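Local atomic coordinates of pyrethroid hydrolase (Sphingobium faniae, PDB entry 5Y5R), a protein that hydrolyses the ester bond of pyrethroid insecticides such as permethrin and cypermethrin, releasing a phenoxybenzyl-type alcohol and a cyclopropanecarboxylic acid. Residues L13-C18 and A35-G40; V52-Y57 and G81-W86; Q71-G76 and G97-T102; L195-L200 and V224-S229. All coordinates share one frame; numbering follows the deposited sequence.

Contact 1: residues L13-C18 and A35-G40; sequences LNRGAC and APDLTG. With 8NL ((2-methyl-3-phenyl-phenyl)methyl (1~{S})-3-[(~{E})-2-chloranyl-3,3,3-tris(fluoranyl)prop-1-enyl]-2,2-dimethyl-cyclopropane-1-carboxylate), chain G.
Asp37 OD2 is the best-held polar atom here, with three donors around it: Arg15 NH2 at 3.0 Å, the hydroxyl of Thr42 and, weakly, Arg15 NE. NH2 comes in close to the plane of its guanidinium and uses the syn lone pair of OD2, so the salt bridge is well directed although the two planar groups are turned 43° apart. A bend at chi3 (59°) folds the arginine chain back to this point. The other oxygen, Asp37 OD1, faces the backbone: Gly16 N meets it nearly along the C-O axis at 2.9 Å. A water that donates to OD1 and accepts from Ala17 N adds a second grip, so aspartate suits the place by serving side chain and backbone at once. Gly16 must be bare, because its CA lies 3.1 Å from Ala35 O in a CA-H...O contact and a beta carbon would collide with that oxygen. At the start of 13-18, Leu13 CB packs 3.8 Å from methyl C of the bound pyrethroid 8NL. Segment 13-18 lies in the loop after strand 3-9 of the alpha/beta hydrolase fold, tied to the loop after strand 32-34; the preceding Ala12 N hydrogen-bonds the ligand, consistent with the family's oxyanion hole.

Contact 2: residues V52-Y57 and G81-W86; sequences VDMEHY and GASISW
Met54, modelled as selenomethionine, lays its CB over the face of the five-membered ring of Trp86, 3.6 Å from the centroid and only 14° off the ring normal, a CH-pi contact. Along the same face the six-membered ring runs under the backbone of the next residue, with Trp86 CH2 3.4 Å from Glu55 CA and Glu55 CB close to CH2 as well. The flat indole thus spans the first turn of helix 54-57, which a smaller side chain could not do. Beyond CB the Met54 chain bends at chi2 and chi3, sending CE onto helix 80-90, where it lies 3.5 Å from Ala82 O and 3.7 Å from Ser83 CA. The small side chains of Ala82 and Ser83 suit this approach, and Ser83 OG also touches Tyr57 CD2 at 3.8 Å. An alanine in place of Trp86 would remove the indole and would probably cost the cover over Met54 CB and Glu55, loosening the packing of the two helices. Farther out, Asp53 acts as N-cap, its OD1 accepting from His56 N at 3.2 Å, and His56 ND1 in turn takes Val52 N within its ring plane. Trp86 is also steadied by ring stacking with His90 of its own helix, while Tyr57 OH is engaged by His41 and Gln174. No hydrogen bond crosses between 52-57 and 81-86, so dispersion and CH-pi attraction carry their association, and the polar bonds act within each segment or with third parties.

Contact 3: residues Q71-G76 and G97-T102; sequences QSILLG and GLIYLT
Leu75 turns CG anti to its backbone N (chi1 -176°), and Ile99 likewise places CG2 anti to its own N, while its CG1 arm runs to CD1 fully extended (chi2 180°). The branches then interlock: Leu75 CD1 lies 3.7 Å from Ile99 CG2, and Ile99 CD1 reaches back to Ile73 CG2 at 3.5 Å. The second branch, Leu75 CD2, packs against Leu101 CB at 4.1 Å. An alanine in place of Leu75 would lack CD1 and CD2, and without their contacts to Ile99 and Leu101 the packing beneath helix 237-249 would probably loosen. On the other face Leu74 CB meets Leu98 CD2, under helix 80-90. The two strands are neighbours in the parallel sheet, joined through helix 80-90 as a beta-alpha-beta crossover of the alpha/beta hydrolase fold; Gly76 opens a GxSxG pattern that is consistent with a nucleophile elbow. Four backbone bonds hold the pair. Leu74 N gives to Gly97 O almost linearly but from above the carbonyl plane, and Ile99 N gives to Leu74 O at 2.8 Å. Gly76 N and Leu101 N then meet Ile99 O and Gly76 O nearly along the C=O axes, at 3.0 Å and 2.9 Å. Gly97 suits its place because a beta carbon there would run into Ile73 CD1. Its own N is buried without a hydrogen-bonding partner.

Contact 4: residues L195-L200 and V224-S229; sequences LYIEAL and VSLPAS
Four backbone hydrogen bonds alternate along the parallel strands. Val224 N gives to Tyr196 O in the carbonyl plane, Glu198 N to Val224 O at 2.9 Å, Leu226 N to Glu198 O, and Leu200 N to Leu226 O, the last at 2.8 Å and nearly along the C=O axis. Leu226 O also takes a weak bond from Ala228 N, closing an inverse gamma turn centred on Pro227. Ala199 N, which points off the pair, is met by Gln210 OE1. The carboxylate of Glu198 is buried yet well supplied: Ser225 OG donates to OE1 at 2.6 Å, approaching from above the carboxylate plane, while OE2 forms a salt bridge with Arg211 of helix 207-216. That cation would probably favour the ionised glutamate. Strand 194-199, helix 207-216 and the edge strand 222-226 make a beta-alpha-beta unit of the alpha/beta hydrolase fold, and the loops that follow the two strands carry Asp202 and His230, probably the acid and the histidine of the charge relay. On the face of Ile197 the contact is apolar. Ile197 CG1 lies alongside Val224 CG2 at 3.7 Å, and its CG2 branch, anti to the backbone N, crosses to Leu226 CG at 3.5 Å. Each Ile197 branch thus meets its own partner, as suits a beta-branched residue. At the end of its strand, Ala199 CB sits 3.3 Å from Ser229 O, beyond strand 224-226, and Ser229 N is satisfied by Asp158 OD1.

Along the chain contact 1 closes first, contacts 2 and 3 alternate their segments, and contact 4 comes last. Contacts 3 and 4 share the six-stranded parallel sheet, their centres about 14 Å apart, and Tyr100 and Leu195 bond backbone to backbone where strands 95-101 and 194-199 adjoin. Helix 80-90, the connection between the strands of contact 3, supplies half of contact 2, and Ser85 OG is hydrogen-bonded to Tyr100 OH. Contact 2 touches contact 1 through Thr39, while contacts 1 and 4 lie about 21 Å apart between centres, on opposite sides of the chain's centre. The first three thus form a touching series from ligand-side loop to sheet, and contact 4 continues it toward the probable charge-relay residues.

Contact 1: residues L13-C18 and A35-G40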
loop_
_atom_site.group_PDB
_atom_site.type_symbol
_atom_site.label_atom_id
_atom_site.label_comp_id
_atom_site.label_asym_id
_atom_site.label_seq_id
_atom_site.Cartn_x
_atom_site.Cartn_y
_atom_site.Cartn_z
ATOM N N LEU A 13 1.100 -1.053 -10.073
ATOM C CA LEU A 13 2.006 -0.558 -11.109
ATOM C C LEU A 13 3.328 0.007 -10.575
ATOM O O LEU A 13 4.102 0.584 -11.363
ATOM C CB LEU A 13 1.318 0.537 -11.939
ATOM C CG LEU A 13 0.253 0.025 -12.893
ATOM C CD1 LEU A 13 -0.479 1.184 -13.533
ATOM C CD2 LEU A 13 0.927 -0.791 -13.939
ATOM N N ASN A 14 3.629 -0.153 -9.288
ATOM C CA ASN A 14 4.837 0.408 -8.686
ATOM C C ASN A 14 5.836 -0.695 -8.314
ATOM O O ASN A 14 5.554 -1.893 -8.404
ATOM C CB ASN A 14 4.476 1.265 -7.453
ATOM C CG ASN A 14 4.057 2.668 -7.811
ATOM O OD1 ASN A 14 3.025 2.898 -8.494
ATOM N ND2 ASN A 14 4.859 3.633 -7.390
ATOM N N ARG A 15 7.031 -0.273 -7.876
ATOM C CA ARG A 15 8.070 -1.157 -7.359
ATOM C C ARG A 15 8.607 -0.602 -6.033
ATOM O O ARG A 15 8.395 0.563 -5.706
ATOM C CB ARG A 15 9.215 -1.309 -8.383
ATOM C CG ARG A 15 8.750 -1.691 -9.810
ATOM C CD ARG A 15 9.948 -1.856 -10.766
ATOM N NE ARG A 15 10.889 -2.883 -10.326
ATOM C CZ ARG A 15 12.160 -2.997 -10.741
ATOM N NH1 ARG A 15 12.698 -2.138 -11.603
ATOM N NH2 ARG A 15 12.904 -3.984 -10.275
ATOM N N GLY A 16 9.362 -1.428 -5.288
ATOM C CA GLY A 16 9.840 -1.001 -3.973
ATOM C C GLY A 16 10.663 0.275 -3.987
ATOM O O GLY A 16 10.617 1.062 -3.034
ATOM N N ALA A 17 11.351 0.542 -5.093
ATOM C CA ALA A 17 12.195 1.724 -5.211
ATOM C C ALA A 17 11.439 3.040 -5.049
ATOM O O ALA A 17 12.083 4.084 -4.849
ATOM C CB ALA A 17 12.924 1.710 -6.562
ATOM N N CYS A 18 10.107 3.040 -5.167
ATOM C CA CYS A 18 9.380 4.290 -4.977
ATOM C C CYS A 18 9.556 4.861 -3.585
ATOM O O CYS A 18 9.350 6.060 -3.406
ATOM C CB CYS A 18 7.872 4.133 -5.252
ATOM S SG CYS A 18 6.889 3.202 -4.034
ATOM N N ALA A 35 12.006 -2.663 1.249
ATOM C CA ALA A 35 11.024 -2.194 0.267
ATOM C C ALA A 35 11.039 -3.131 -0.941
ATOM O O ALA A 35 11.529 -2.780 -2.014
ATOM C CB ALA A 35 11.304 -0.738 -0.127
ATOM N N PRO A 36 10.504 -4.333 -0.789
ATOM C CA PRO A 36 10.624 -5.356 -1.832
ATOM C C PRO A 36 9.652 -5.151 -2.980
ATOM O O PRO A 36 8.638 -4.470 -2.855
ATOM C CB PRO A 36 10.299 -6.655 -1.088
ATOM C CG PRO A 36 9.329 -6.195 0.014
ATOM C CD PRO A 36 9.779 -4.818 0.410
ATOM N N ASP A 37 10.036 -5.682 -4.139
ATOM C CA ASP A 37 9.090 -5.891 -5.232
ATOM C C ASP A 37 8.146 -7.051 -4.902
ATOM O O ASP A 37 8.587 -8.153 -4.567
ATOM C CB ASP A 37 9.857 -6.190 -6.521
ATOM C CG ASP A 37 10.628 -4.995 -7.061
ATOM O OD1 ASP A 37 10.343 -3.821 -6.693
ATOM O OD2 ASP A 37 11.578 -5.238 -7.841
ATOM N N LEU A 38 6.840 -6.829 -5.004
ATOM C CA LEU A 38 5.967 -7.985 -4.895
ATOM C C LEU A 38 6.126 -8.833 -6.167
ATOM O O LEU A 38 6.869 -8.479 -7.081
ATOM C CB LEU A 38 4.513 -7.551 -4.632
ATOM C CG LEU A 38 4.221 -6.906 -3.260
ATOM C CD1 LEU A 38 2.728 -6.604 -3.016
ATOM C CD2 LEU A 38 4.678 -7.812 -2.170
ATOM N N THR A 39 5.526 -10.014 -6.160
ATOM C CA THR A 39 5.650 -10.914 -7.297
ATOM C C THR A 39 5.047 -10.273 -8.539
ATOM O O THR A 39 3.995 -9.630 -8.474
ATOM C CB THR A 39 4.979 -12.247 -6.977
ATOM O OG1 THR A 39 5.635 -12.823 -5.842
ATOM C CG2 THR A 39 5.040 -13.205 -8.152
ATOM N N GLY A 40 5.763 -10.383 -9.662
ATOM C CA GLY A 40 5.358 -9.759 -10.906
ATOM C C GLY A 40 5.826 -8.333 -11.061
ATOM O O GLY A 40 5.544 -7.709 -12.086
HETATM C C 8NL G . -0.638 3.450 -10.482
HETATM C C8 8NL G . 2.378 4.908 -12.770
HETATM C C9 8NL G . 2.567 4.866 -14.148
HETATM C C10 8NL G . 1.537 5.226 -15.007
HETATM C C11 8NL G . 0.337 5.624 -14.423
HETATM C C12 8NL G . 0.169 5.662 -13.039
HETATM C C13 8NL G . -0.517 3.695 -7.451
HETATM O O 8NL G . -1.961 3.715 -7.546
HETATM CL CL 8NL G . -8.732 2.032 -9.095
HETATM C C21 8NL G . -7.047 1.955 -8.574
HETATM C C22 8NL G . -6.010 1.603 -9.614
HETATM F F2 8NL G . -5.345 2.703 -9.919
HETATM F F1 8NL G . -5.173 0.664 -9.218
HETATM F F 8NL G . -6.653 1.157 -10.673
HETATM C C20 8NL G . -6.728 2.254 -7.314
HETATM C C16 8NL G . -5.300 2.169 -6.819
HETATM C C17 8NL G . -5.275 2.896 -5.478
HETATM C C18 8NL G . -5.252 1.566 -4.738
HETATM C C19 8NL G . -6.526 3.750 -5.217
HETATM C C15 8NL G . -4.367 3.365 -6.652
HETATM C C14 8NL G . -2.910 2.901 -6.731
HETATM O O1 8NL G . -2.562 1.851 -6.187
HETATM C C2 8NL G . 0.298 4.542 -8.443
HETATM C C3 8NL G . 1.169 5.463 -7.875
HETATM C C4 8NL G . 1.973 6.297 -8.651
HETATM C C5 8NL G . 1.949 6.194 -10.039
HETATM C C6 8NL G . 1.097 5.292 -10.665
HETATM C C1 8NL G . 0.276 4.453 -9.859
HETATM C C7 8NL G . 1.184 5.286 -12.182
HETATM O O HOH W 1 12.433 -1.924 -6.781
#

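Contact 2: residues V52-Y57 and G81-W86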
loop_
_atom_site.group_PDB
_atom_site.type_symbol
_atom_site.label_atom_id
_atom_site.label_comp_id
_atom_site.label_asym_id
_atom_site.label_seq_id
_atom_site.Cartn_x
_atom_site.Cartn_y
_atom_site.Cartn_z
ATOM N N VAL A 52 -0.160 -16.097 -9.130
ATOM C CA VAL A 52 -1.189 -17.115 -9.003
ATOM C C VAL A 52 -2.281 -16.692 -8.032
ATOM O O VAL A 52 -3.465 -16.680 -8.380
ATOM C CB VAL A 52 -0.553 -18.435 -8.554
ATOM C CG1 VAL A 52 -1.645 -19.449 -8.393
ATOM C CG2 VAL A 52 0.507 -18.872 -9.568
ATOM N N ASP A 53 -1.904 -16.288 -6.829
ATOM C CA ASP A 53 -2.862 -15.894 -5.802
ATOM C C ASP A 53 -2.105 -15.024 -4.799
ATOM O O ASP A 53 -0.945 -14.661 -5.024
ATOM C CB ASP A 53 -3.558 -17.123 -5.190
ATOM C CG ASP A 53 -2.598 -18.083 -4.504
ATOM O OD1 ASP A 53 -1.406 -17.755 -4.354
ATOM O OD2 ASP A 53 -3.048 -19.184 -4.099
HETATM N N MSE A 54 -2.761 -14.653 -3.708
HETATM C CA MSE A 54 -2.160 -13.678 -2.807
HETATM C C MSE A 54 -0.978 -14.230 -2.042
HETATM O O MSE A 54 -0.031 -13.502 -1.777
HETATM C CB MSE A 54 -3.199 -13.144 -1.828
HETATM C CG MSE A 54 -4.149 -12.147 -2.497
HETATM SE SE MSE A 54 -3.255 -10.500 -3.020
HETATM C CE MSE A 54 -3.231 -9.582 -1.242
ATOM N N GLU A 55 -1.066 -15.499 -1.646
ATOM C CA GLU A 55 0.067 -16.137 -0.997
ATOM C C GLU A 55 1.293 -16.016 -1.878
ATOM O O GLU A 55 2.398 -15.758 -1.389
ATOM C CB GLU A 55 -0.227 -17.622 -0.722
ATOM C CG GLU A 55 0.915 -18.357 0.035
ATOM C CD GLU A 55 2.129 -18.682 -0.844
ATOM O OE1 GLU A 55 1.934 -18.837 -2.071
ATOM O OE2 GLU A 55 3.287 -18.695 -0.325
ATOM N N HIS A 56 1.095 -16.175 -3.193
ATOM C CA HIS A 56 2.168 -16.017 -4.166
ATOM C C HIS A 56 2.584 -14.563 -4.310
ATOM O O HIS A 56 3.780 -14.255 -4.361
ATOM C CB HIS A 56 1.715 -16.550 -5.523
ATOM C CG HIS A 56 2.795 -16.544 -6.555
ATOM N ND1 HIS A 56 2.528 -16.465 -7.905
ATOM C CD2 HIS A 56 4.142 -16.619 -6.440
ATOM C CE1 HIS A 56 3.665 -16.484 -8.578
ATOM N NE2 HIS A 56 4.660 -16.577 -7.711
ATOM N N TYR A 57 1.594 -13.666 -4.453
ATOM C CA TYR A 57 1.867 -12.237 -4.613
ATOM C C TYR A 57 2.683 -11.695 -3.440
ATOM O O TYR A 57 3.608 -10.903 -3.639
ATOM C CB TYR A 57 0.534 -11.463 -4.735
ATOM C CG TYR A 57 0.626 -10.040 -5.270
ATOM C CD1 TYR A 57 1.208 -9.781 -6.508
ATOM C CD2 TYR A 57 0.062 -8.961 -4.581
ATOM C CE1 TYR A 57 1.296 -8.512 -6.999
ATOM C CE2 TYR A 57 0.142 -7.662 -5.100
ATOM C CZ TYR A 57 0.772 -7.451 -6.291
ATOM O OH TYR A 57 0.828 -6.177 -6.827
ATOM N N GLY A 81 -2.311 -1.996 0.686
ATOM C CA GLY A 81 -2.993 -2.365 1.920
ATOM C C GLY A 81 -3.646 -3.730 1.865
ATOM O O GLY A 81 -3.736 -4.412 2.886
ATOM N N ALA A 82 -4.108 -4.154 0.675
ATOM C CA ALA A 82 -4.678 -5.495 0.544
ATOM C C ALA A 82 -3.650 -6.554 0.923
ATOM O O ALA A 82 -3.988 -7.565 1.546
ATOM C CB ALA A 82 -5.195 -5.730 -0.880
ATOM N N SER A 83 -2.387 -6.323 0.576
ATOM C CA SER A 83 -1.320 -7.260 0.917
ATOM C C SER A 83 -1.032 -7.297 2.429
ATOM O O SER A 83 -0.780 -8.374 2.987
ATOM C CB SER A 83 -0.065 -6.885 0.136
ATOM O OG SER A 83 -0.285 -7.114 -1.253
ATOM N N ILE A 84 -0.989 -6.139 3.098
ATOM C CA ILE A 84 -0.610 -6.160 4.515
ATOM C C ILE A 84 -1.717 -6.779 5.348
ATOM O O ILE A 84 -1.449 -7.336 6.412
ATOM C CB ILE A 84 -0.228 -4.770 5.077
ATOM C CG1 ILE A 84 -1.469 -3.952 5.432
ATOM C CG2 ILE A 84 0.695 -4.020 4.145
ATOM C CD1 ILE A 84 -1.139 -2.711 6.234
ATOM N N SER A 85 -2.984 -6.621 4.932
ATOM C CA SER A 85 -4.070 -7.332 5.592
ATOM C C SER A 85 -3.955 -8.845 5.376
ATOM O O SER A 85 -4.195 -9.648 6.285
ATOM C CB SER A 85 -5.408 -6.802 5.071
ATOM O OG SER A 85 -5.564 -5.419 5.351
ATOM N N TRP A 86 -3.655 -9.266 4.150
ATOM C CA TRP A 86 -3.511 -10.692 3.911
ATOM C C TRP A 86 -2.344 -11.257 4.716
ATOM O O TRP A 86 -2.480 -12.279 5.396
ATOM C CB TRP A 86 -3.342 -10.946 2.415
ATOM C CG TRP A 86 -3.530 -12.372 2.043
ATOM C CD1 TRP A 86 -4.641 -12.942 1.508
ATOM C CD2 TRP A 86 -2.555 -13.415 2.158
ATOM N NE1 TRP A 86 -4.428 -14.283 1.290
ATOM C CE2 TRP A 86 -3.152 -14.594 1.690
ATOM C CE3 TRP A 86 -1.237 -13.465 2.625
ATOM C CZ2 TRP A 86 -2.476 -15.808 1.671
ATOM C CZ3 TRP A 86 -0.562 -14.680 2.596
ATOM C CH2 TRP A 86 -1.189 -15.828 2.128
#

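Contact 3: residues Q71-G76 and G97-T102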
loop_
_atom_site.group_PDB
_atom_site.type_symbol
_atom_site.label_atom_id
_atom_site.label_comp_id
_atom_site.label_asym_id
_atom_site.label_seq_id
_atom_site.Cartn_x
_atom_site.Cartn_y
_atom_site.Cartn_z
ATOM N N GLN A 71 9.958 -8.333 15.772
ATOM C CA GLN A 71 8.673 -8.017 15.158
ATOM C C GLN A 71 8.849 -7.007 14.033
ATOM O O GLN A 71 9.816 -6.251 14.010
ATOM C CB GLN A 71 7.713 -7.434 16.189
ATOM C CG GLN A 71 7.512 -8.347 17.348
ATOM C CD GLN A 71 6.523 -9.417 17.031
ATOM O OE1 GLN A 71 5.308 -9.209 17.092
ATOM N NE2 GLN A 71 7.037 -10.578 16.635
ATOM N N SER A 72 7.865 -6.963 13.123
ATOM C CA SER A 72 7.900 -6.087 11.958
ATOM C C SER A 72 6.702 -5.145 11.877
ATOM O O SER A 72 5.570 -5.504 12.209
ATOM C CB SER A 72 7.932 -6.888 10.663
ATOM O OG SER A 72 9.130 -7.637 10.550
ATOM N N ILE A 73 6.940 -3.983 11.282
ATOM C CA ILE A 73 5.874 -3.074 10.889
ATOM C C ILE A 73 5.650 -3.262 9.390
ATOM O O ILE A 73 6.602 -3.245 8.599
ATOM C CB ILE A 73 6.231 -1.612 11.214
ATOM C CG1 ILE A 73 6.588 -1.443 12.697
ATOM C CG2 ILE A 73 5.070 -0.705 10.862
ATOM C CD1 ILE A 73 5.405 -1.515 13.678
ATOM N N LEU A 74 4.394 -3.450 9.001
ATOM C CA LEU A 74 4.013 -3.582 7.602
ATOM C C LEU A 74 3.300 -2.317 7.187
ATOM O O LEU A 74 2.344 -1.891 7.859
ATOM C CB LEU A 74 3.099 -4.788 7.380
ATOM C CG LEU A 74 3.641 -6.168 7.717
ATOM C CD1 LEU A 74 2.715 -7.226 7.103
ATOM C CD2 LEU A 74 5.089 -6.255 7.217
ATOM N N LEU A 75 3.772 -1.710 6.102
ATOM C CA LEU A 75 3.142 -0.540 5.517
ATOM C C LEU A 75 2.714 -0.876 4.095
ATOM O O LEU A 75 3.499 -1.435 3.309
ATOM C CB LEU A 75 4.071 0.679 5.503
ATOM C CG LEU A 75 3.482 1.998 4.987
ATOM C CD1 LEU A 75 4.148 3.183 5.710
ATOM C CD2 LEU A 75 3.651 2.187 3.450
ATOM N N GLY A 76 1.485 -0.550 3.786
ATOM C CA GLY A 76 0.971 -0.671 2.434
ATOM C C GLY A 76 0.596 0.698 1.908
ATOM O O GLY A 76 0.038 1.512 2.637
ATOM N N GLY A 97 2.483 -4.321 13.930
ATOM C CA GLY A 97 1.730 -3.133 13.576
ATOM C C GLY A 97 1.409 -3.064 12.098
ATOM O O GLY A 97 2.159 -3.570 11.255
ATOM N N LEU A 98 0.293 -2.415 11.780
ATOM C CA LEU A 98 -0.152 -2.246 10.396
ATOM C C LEU A 98 -0.332 -0.768 10.081
ATOM O O LEU A 98 -1.048 -0.057 10.790
ATOM C CB LEU A 98 -1.471 -2.990 10.138
ATOM C CG LEU A 98 -1.383 -4.519 10.187
ATOM C CD1 LEU A 98 -2.769 -5.136 10.083
ATOM C CD2 LEU A 98 -0.469 -5.080 9.085
ATOM N N ILE A 99 0.286 -0.312 9.004
ATOM C CA ILE A 99 0.177 1.073 8.583
ATOM C C ILE A 99 -0.452 1.117 7.199
ATOM O O ILE A 99 0.126 0.590 6.243
ATOM C CB ILE A 99 1.548 1.753 8.555
ATOM C CG1 ILE A 99 2.227 1.688 9.927
ATOM C CG2 ILE A 99 1.400 3.196 8.116
ATOM C CD1 ILE A 99 3.558 2.344 9.905
ATOM N N TYR A 100 -1.586 1.803 7.076
ATOM C CA TYR A 100 -2.294 1.964 5.804
ATOM C C TYR A 100 -2.099 3.397 5.313
ATOM O O TYR A 100 -2.733 4.328 5.825
ATOM C CB TYR A 100 -3.780 1.617 5.951
ATOM C CG TYR A 100 -4.054 0.186 6.318
ATOM C CD1 TYR A 100 -3.968 -0.247 7.638
ATOM C CD2 TYR A 100 -4.380 -0.738 5.357
ATOM C CE1 TYR A 100 -4.228 -1.542 7.996
ATOM C CE2 TYR A 100 -4.626 -2.041 5.695
ATOM C CZ TYR A 100 -4.535 -2.449 7.020
ATOM O OH TYR A 100 -4.814 -3.756 7.364
ATOM N N LEU A 101 -1.259 3.574 4.298
ATOM C CA LEU A 101 -0.893 4.886 3.770
ATOM C C LEU A 101 -1.736 5.180 2.533
ATOM O O LEU A 101 -1.397 4.752 1.419
ATOM C CB LEU A 101 0.610 4.948 3.466
ATOM C CG LEU A 101 1.126 6.213 2.773
ATOM C CD1 LEU A 101 0.780 7.514 3.530
ATOM C CD2 LEU A 101 2.623 6.110 2.537
ATOM N N THR A 102 -2.774 6.008 2.731
ATOM C CA THR A 102 -3.873 6.267 1.798
ATOM C C THR A 102 -4.086 4.979 1.017
ATOM O O THR A 102 -3.951 4.921 -0.215
ATOM C CB THR A 102 -3.611 7.543 0.967
ATOM O OG1 THR A 102 -4.763 7.871 0.175
ATOM C CG2 THR A 102 -2.338 7.459 0.072
#

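Contact 4: residues L195-L200 and V224-S229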
loop_
_atom_site.group_PDB
_atom_site.type_symbol
_atom_site.label_atom_id
_atom_site.label_comp_id
_atom_site.label_asym_id
_atom_site.label_seq_id
_atom_site.Cartn_x
_atom_site.Cartn_y
_atom_site.Cartn_z
ATOM N N LEU A 195 -2.835 1.689 12.022
ATOM C CA LEU A 195 -2.738 3.124 11.791
ATOM C C LEU A 195 -3.064 3.420 10.334
ATOM O O LEU A 195 -2.538 2.754 9.426
ATOM C CB LEU A 195 -1.341 3.638 12.165
ATOM C CG LEU A 195 -0.907 5.011 11.671
ATOM C CD1 LEU A 195 -1.777 6.068 12.318
ATOM C CD2 LEU A 195 0.565 5.227 12.034
ATOM N N TYR A 196 -3.938 4.406 10.117
ATOM C CA TYR A 196 -4.222 4.948 8.798
ATOM C C TYR A 196 -3.584 6.328 8.677
ATOM O O TYR A 196 -3.890 7.229 9.458
ATOM C CB TYR A 196 -5.730 5.054 8.540
ATOM C CG TYR A 196 -6.079 5.084 7.059
ATOM C CD1 TYR A 196 -6.008 6.253 6.324
ATOM C CD2 TYR A 196 -6.443 3.925 6.401
ATOM C CE1 TYR A 196 -6.321 6.262 4.960
ATOM C CE2 TYR A 196 -6.749 3.925 5.054
ATOM C CZ TYR A 196 -6.685 5.080 4.339
ATOM O OH TYR A 196 -6.985 5.028 2.996
ATOM N N ILE A 197 -2.718 6.500 7.689
ATOM C CA ILE A 197 -2.158 7.808 7.355
ATOM C C ILE A 197 -2.909 8.303 6.137
ATOM O O ILE A 197 -2.723 7.766 5.039
ATOM C CB ILE A 197 -0.646 7.746 7.079
ATOM C CG1 ILE A 197 0.097 7.120 8.258
ATOM C CG2 ILE A 197 -0.108 9.149 6.768
ATOM C CD1 ILE A 197 1.608 7.186 8.136
ATOM N N GLU A 198 -3.779 9.300 6.340
ATOM C CA GLU A 198 -4.547 9.889 5.261
ATOM C C GLU A 198 -3.668 10.867 4.510
ATOM O O GLU A 198 -2.861 11.587 5.107
ATOM C CB GLU A 198 -5.773 10.678 5.768
ATOM C CG GLU A 198 -6.635 10.064 6.823
ATOM C CD GLU A 198 -7.696 11.067 7.346
ATOM O OE1 GLU A 198 -7.368 12.251 7.579
ATOM O OE2 GLU A 198 -8.854 10.675 7.518
ATOM N N ALA A 199 -3.875 10.928 3.205
ATOM C CA ALA A 199 -3.335 11.965 2.327
ATOM C C ALA A 199 -4.506 12.889 1.994
ATOM O O ALA A 199 -5.404 12.493 1.243
ATOM C CB ALA A 199 -2.719 11.344 1.078
ATOM N N LEU A 200 -4.538 14.080 2.621
ATOM C CA LEU A 200 -5.726 14.935 2.571
ATOM C C LEU A 200 -6.115 15.362 1.152
ATOM O O LEU A 200 -7.311 15.538 0.868
ATOM C CB LEU A 200 -5.522 16.160 3.442
ATOM C CG LEU A 200 -5.394 15.774 4.918
ATOM C CD1 LEU A 200 -4.968 16.963 5.788
ATOM C CD2 LEU A 200 -6.719 15.206 5.393
ATOM N N VAL A 224 -3.434 9.482 11.435
ATOM C CA VAL A 224 -2.729 10.748 11.290
ATOM C C VAL A 224 -2.963 11.260 9.875
ATOM O O VAL A 224 -3.137 10.492 8.922
ATOM C CB VAL A 224 -1.223 10.661 11.650
ATOM C CG1 VAL A 224 -1.037 9.920 12.951
ATOM C CG2 VAL A 224 -0.457 9.953 10.588
ATOM N N SER A 225 -3.044 12.571 9.754
ATOM C CA SER A 225 -3.386 13.218 8.494
ATOM C C SER A 225 -2.172 13.953 7.957
ATOM O O SER A 225 -1.509 14.676 8.705
ATOM C CB SER A 225 -4.533 14.212 8.695
ATOM O OG SER A 225 -5.688 13.550 9.152
ATOM N N LEU A 226 -1.887 13.770 6.663
ATOM C CA LEU A 226 -0.817 14.474 5.984
ATOM C C LEU A 226 -1.415 15.358 4.901
ATOM O O LEU A 226 -2.379 14.943 4.246
ATOM C CB LEU A 226 0.153 13.494 5.330
ATOM C CG LEU A 226 0.927 12.485 6.154
ATOM C CD1 LEU A 226 1.835 11.721 5.179
ATOM C CD2 LEU A 226 1.727 13.160 7.265
ATOM N N PRO A 227 -0.861 16.633 4.681
ATOM C CA PRO A 227 -1.373 17.534 3.631
ATOM C C PRO A 227 -0.772 17.256 2.249
ATOM O O PRO A 227 -0.172 18.129 1.624
ATOM C CB PRO A 227 -0.961 18.906 4.166
ATOM C CG PRO A 227 0.339 18.624 4.901
ATOM C CD PRO A 227 0.259 17.228 5.432
ATOM N N ALA A 228 -0.967 16.033 1.744
ATOM C CA ALA A 228 -0.319 15.561 0.519
ATOM C C ALA A 228 -1.331 14.945 -0.452
ATOM O O ALA A 228 -2.409 14.508 -0.055
ATOM C CB ALA A 228 0.742 14.523 0.845
ATOM N N SER A 229 -0.949 14.839 -1.727
ATOM C CA SER A 229 -1.792 14.083 -2.651
ATOM C C SER A 229 -1.341 12.634 -2.646
ATOM O O SER A 229 -0.892 12.144 -1.606
ATOM C CB SER A 229 -1.810 14.661 -4.073
ATOM O OG SER A 229 -0.529 14.889 -4.608
#